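Putative tetR family transcription regulator (PDB 3PPB) probably binds DNA through an N-terminal helix-turn-helix domain of the TetR type and regulates transcription. Local coordinates at residues 30-35 and 51-56. Residues are numbered along the deposited sequence; the frame is centred on the assembly and turned at random.
Sequences TSTATI and PSKEQL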
ATOM      1  N   THR A  30      19.081  -2.999   7.644  1.00 49.45           N
ATOM      2  CA  THR A  30      19.442  -2.697   9.029  1.00 49.90           C
ATOM      3  C   THR A  30      19.969  -3.936   9.744  1.00 52.72           C
ATOM      4  O   THR A  30      19.291  -4.957   9.774  1.00 51.13           O
ATOM      5  CB  THR A  30      18.214  -2.139   9.768  1.00 59.21           C
ATOM      6  OG1 THR A  30      17.804  -0.936   9.130  1.00 59.75           O
ATOM      7  CG2 THR A  30      18.471  -1.875  11.247  1.00 58.28           C
ATOM      8  N   SER A  31      21.150  -3.832  10.360  1.00 50.88           N
ATOM      9  CA  SER A  31      21.688  -4.940  11.127  1.00 51.65           C
ATOM     10  C   SER A  31      21.316  -4.767  12.604  1.00 54.09           C
ATOM     11  O   SER A  31      21.139  -3.632  13.065  1.00 51.22           O
ATOM     12  CB  SER A  31      23.207  -5.033  10.952  1.00 57.18           C
ATOM     13  OG  SER A  31      23.899  -4.113  11.781  1.00 66.54           O
ATOM     14  N   THR A  32      21.253  -5.887  13.351  1.00 51.54           N
ATOM     15  CA  THR A  32      20.999  -5.905  14.797  1.00 50.20           C
ATOM     16  C   THR A  32      22.109  -5.143  15.547  1.00 52.38           C
ATOM     17  O   THR A  32      21.820  -4.543  16.589  1.00 51.91           O
ATOM     18  CB  THR A  32      20.873  -7.341  15.308  1.00 55.00           C
ATOM     19  OG1 THR A  32      21.821  -8.143  14.635  1.00 55.60           O
ATOM     20  CG2 THR A  32      19.492  -7.932  15.082  1.00 50.85           C
ATOM     21  N   ALA A  33      23.367  -5.153  15.010  1.00 47.65           N
ATOM     22  CA  ALA A  33      24.527  -4.442  15.593  1.00 47.46           C
ATOM     23  C   ALA A  33      24.272  -2.939  15.566  1.00 50.16           C
ATOM     24  O   ALA A  33      24.433  -2.272  16.592  1.00 50.71           O
ATOM     25  CB  ALA A  33      25.814  -4.781  14.839  1.00 48.82           C
ATOM     26  N   THR A  34      23.798  -2.424  14.414  1.00 45.24           N
ATOM     27  CA  THR A  34      23.427  -1.017  14.254  1.00 44.77           C
ATOM     28  C   THR A  34      22.312  -0.658  15.236  1.00 48.26           C
ATOM     29  O   THR A  34      22.434   0.357  15.908  1.00 50.65           O
ATOM     30  CB  THR A  34      23.009  -0.720  12.817  1.00 48.18           C
ATOM     31  OG1 THR A  34      24.056  -1.083  11.928  1.00 48.05           O
ATOM     32  CG2 THR A  34      22.654   0.742  12.608  1.00 47.69           C
ATOM     33  N   ILE A  35      21.263  -1.494  15.355  1.00 43.14           N
ATOM     34  CA  ILE A  35      20.133  -1.242  16.265  1.00 41.82           C
ATOM     35  C   ILE A  35      20.640  -1.124  17.695  1.00 48.60           C
ATOM     36  O   ILE A  35      20.333  -0.132  18.357  1.00 48.87           O
ATOM     37  CB  ILE A  35      19.002  -2.306  16.182  1.00 42.90           C
ATOM     38  CG1 ILE A  35      18.409  -2.414  14.747  1.00 41.58           C
ATOM     39  CG2 ILE A  35      17.905  -2.004  17.226  1.00 41.93           C
ATOM     40  CD1 ILE A  35      17.410  -3.640  14.498  1.00 37.65           C
ATOM     41  N   PRO A  51      14.816 -12.490  20.232  1.00 64.94           N
ATOM     42  CA  PRO A  51      15.733 -13.544  19.741  1.00 65.62           C
ATOM     43  C   PRO A  51      16.149 -13.435  18.269  1.00 66.10           C
ATOM     44  O   PRO A  51      17.207 -13.952  17.895  1.00 66.11           O
ATOM     45  CB  PRO A  51      14.949 -14.835  19.993  1.00 68.45           C
ATOM     46  CG  PRO A  51      14.057 -14.506  21.136  1.00 73.18           C
ATOM     47  CD  PRO A  51      13.620 -13.092  20.856  1.00 66.98           C
ATOM     48  N   SER A  52      15.352 -12.749  17.450  1.00 59.72           N
ATOM     49  CA  SER A  52      15.671 -12.539  16.044  1.00 57.39           C
ATOM     50  C   SER A  52      15.220 -11.142  15.627  1.00 57.69           C
ATOM     51  O   SER A  52      14.435 -10.502  16.341  1.00 56.46           O
ATOM     52  CB  SER A  52      15.035 -13.618  15.172  1.00 59.63           C
ATOM     53  OG  SER A  52      13.628 -13.468  15.071  1.00 62.22           O
ATOM     54  N   LYS A  53      15.741 -10.657  14.485  1.00 52.18           N
ATOM     55  CA  LYS A  53      15.395  -9.342  13.949  1.00 50.01           C
ATOM     56  C   LYS A  53      13.935  -9.365  13.486  1.00 52.15           C
ATOM     57  O   LYS A  53      13.246  -8.353  13.586  1.00 50.47           O
ATOM     58  CB  LYS A  53      16.344  -8.979  12.813  1.00 52.15           C
ATOM     59  CG  LYS A  53      16.420  -7.484  12.531  1.00 57.11           C
ATOM     60  CD  LYS A  53      17.482  -7.162  11.482  1.00 60.23           C
ATOM     61  CE  LYS A  53      17.141  -7.693  10.106  1.00 57.01           C
ATOM     62  NZ  LYS A  53      18.170  -7.319   9.114  1.00 62.38           N
ATOM     63  N   GLU A  54      13.472 -10.550  13.022  1.00 47.54           N
ATOM     64  CA  GLU A  54      12.110 -10.859  12.601  1.00 46.25           C
ATOM     65  C   GLU A  54      11.137 -10.648  13.770  1.00 49.68           C
ATOM     66  O   GLU A  54      10.124  -9.970  13.593  1.00 46.95           O
ATOM     67  CB  GLU A  54      12.031 -12.311  12.090  1.00 48.04           C
ATOM     68  CG  GLU A  54      12.621 -12.550  10.707  1.00 50.52           C
ATOM     69  CD  GLU A  54      14.131 -12.535  10.561  1.00 67.70           C
ATOM     70  OE1 GLU A  54      14.846 -12.699  11.575  1.00 55.03           O
ATOM     71  OE2 GLU A  54      14.602 -12.372   9.413  1.00 64.98           O
ATOM     72  N   GLN A  55      11.465 -11.195  14.972  1.00 48.27           N
ATOM     73  CA  GLN A  55      10.637 -11.046  16.177  1.00 48.91           C
ATOM     74  C   GLN A  55      10.562  -9.580  16.622  1.00 50.97           C
ATOM     75  O   GLN A  55       9.490  -9.129  17.025  1.00 49.06           O
ATOM     76  CB  GLN A  55      11.155 -11.934  17.310  1.00 52.50           C
ATOM     77  CG  GLN A  55      10.477 -13.298  17.273  1.00 76.39           C
ATOM     78  CD  GLN A  55      11.143 -14.311  18.161  1.00 97.15           C
ATOM     79  OE1 GLN A  55      12.006 -15.082  17.725  1.00 87.84           O
ATOM     80  NE2 GLN A  55      10.722 -14.361  19.417  1.00 95.35           N
ATOM     81  N   LEU A  56      11.691  -8.833  16.516  1.00 46.09           N
ATOM     82  CA  LEU A  56      11.727  -7.410  16.841  1.00 44.36           C
ATOM     83  C   LEU A  56      10.780  -6.644  15.899  1.00 45.13           C
ATOM     84  O   LEU A  56       9.992  -5.828  16.379  1.00 45.76           O
ATOM     85  CB  LEU A  56      13.169  -6.873  16.761  1.00 44.91           C
ATOM     86  CG  LEU A  56      13.427  -5.357  16.925  1.00 49.24           C
ATOM     87  CD1 LEU A  56      12.725  -4.764  18.170  1.00 49.65           C
ATOM     88  CD2 LEU A  56      14.942  -5.073  16.976  1.00 49.29           C
TER
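Lys53 reaches from the first turn of helix 53-74 to Thr30, just ahead of helix 32-39, the first helix of the predicted helix-turn-helix of this TetR-type DNA-binding domain. A long, flexible chain suits the task: it leaves the backbone with CG anti to N (chi1 -159°), bends once at chi3 (67°) and brings its ammonium group to the Thr30 carbonyl. The bond from Lys53 NZ to Thr30 O is 2.7 Å long and nearly in line with the carbonyl, the C=O...N angle being 162°. NZ also donates to the Phe27 carbonyl, and Lys53 makes a cation-pi contact with Phe27, so the charge is met by two backbone oxygens and by the Phe27 ring. The aliphatic part of the same chain is used as well: the methyl of Thr32, anti to its own carbonyl carbon, offers an apolar surface, with CG2 4.0 Å from both Lys53 CB and Lys53 CG. Ser52 caps the start of helix 53-74, its OG accepting from Gln55 N at 3.1 Å. Deeper in, branched apolar residues suit a buried seam that Phe22 and Leu46 extend around Ile35 and Ile14 and Ala18 around Leu56. Helix 53-74 is thereby joined to both helix 10-24 and the helix-turn-helix. Ile35 and Leu56 themselves meet tip to tip, with Ile35 CD1 3.8 Å from Leu56 CD2.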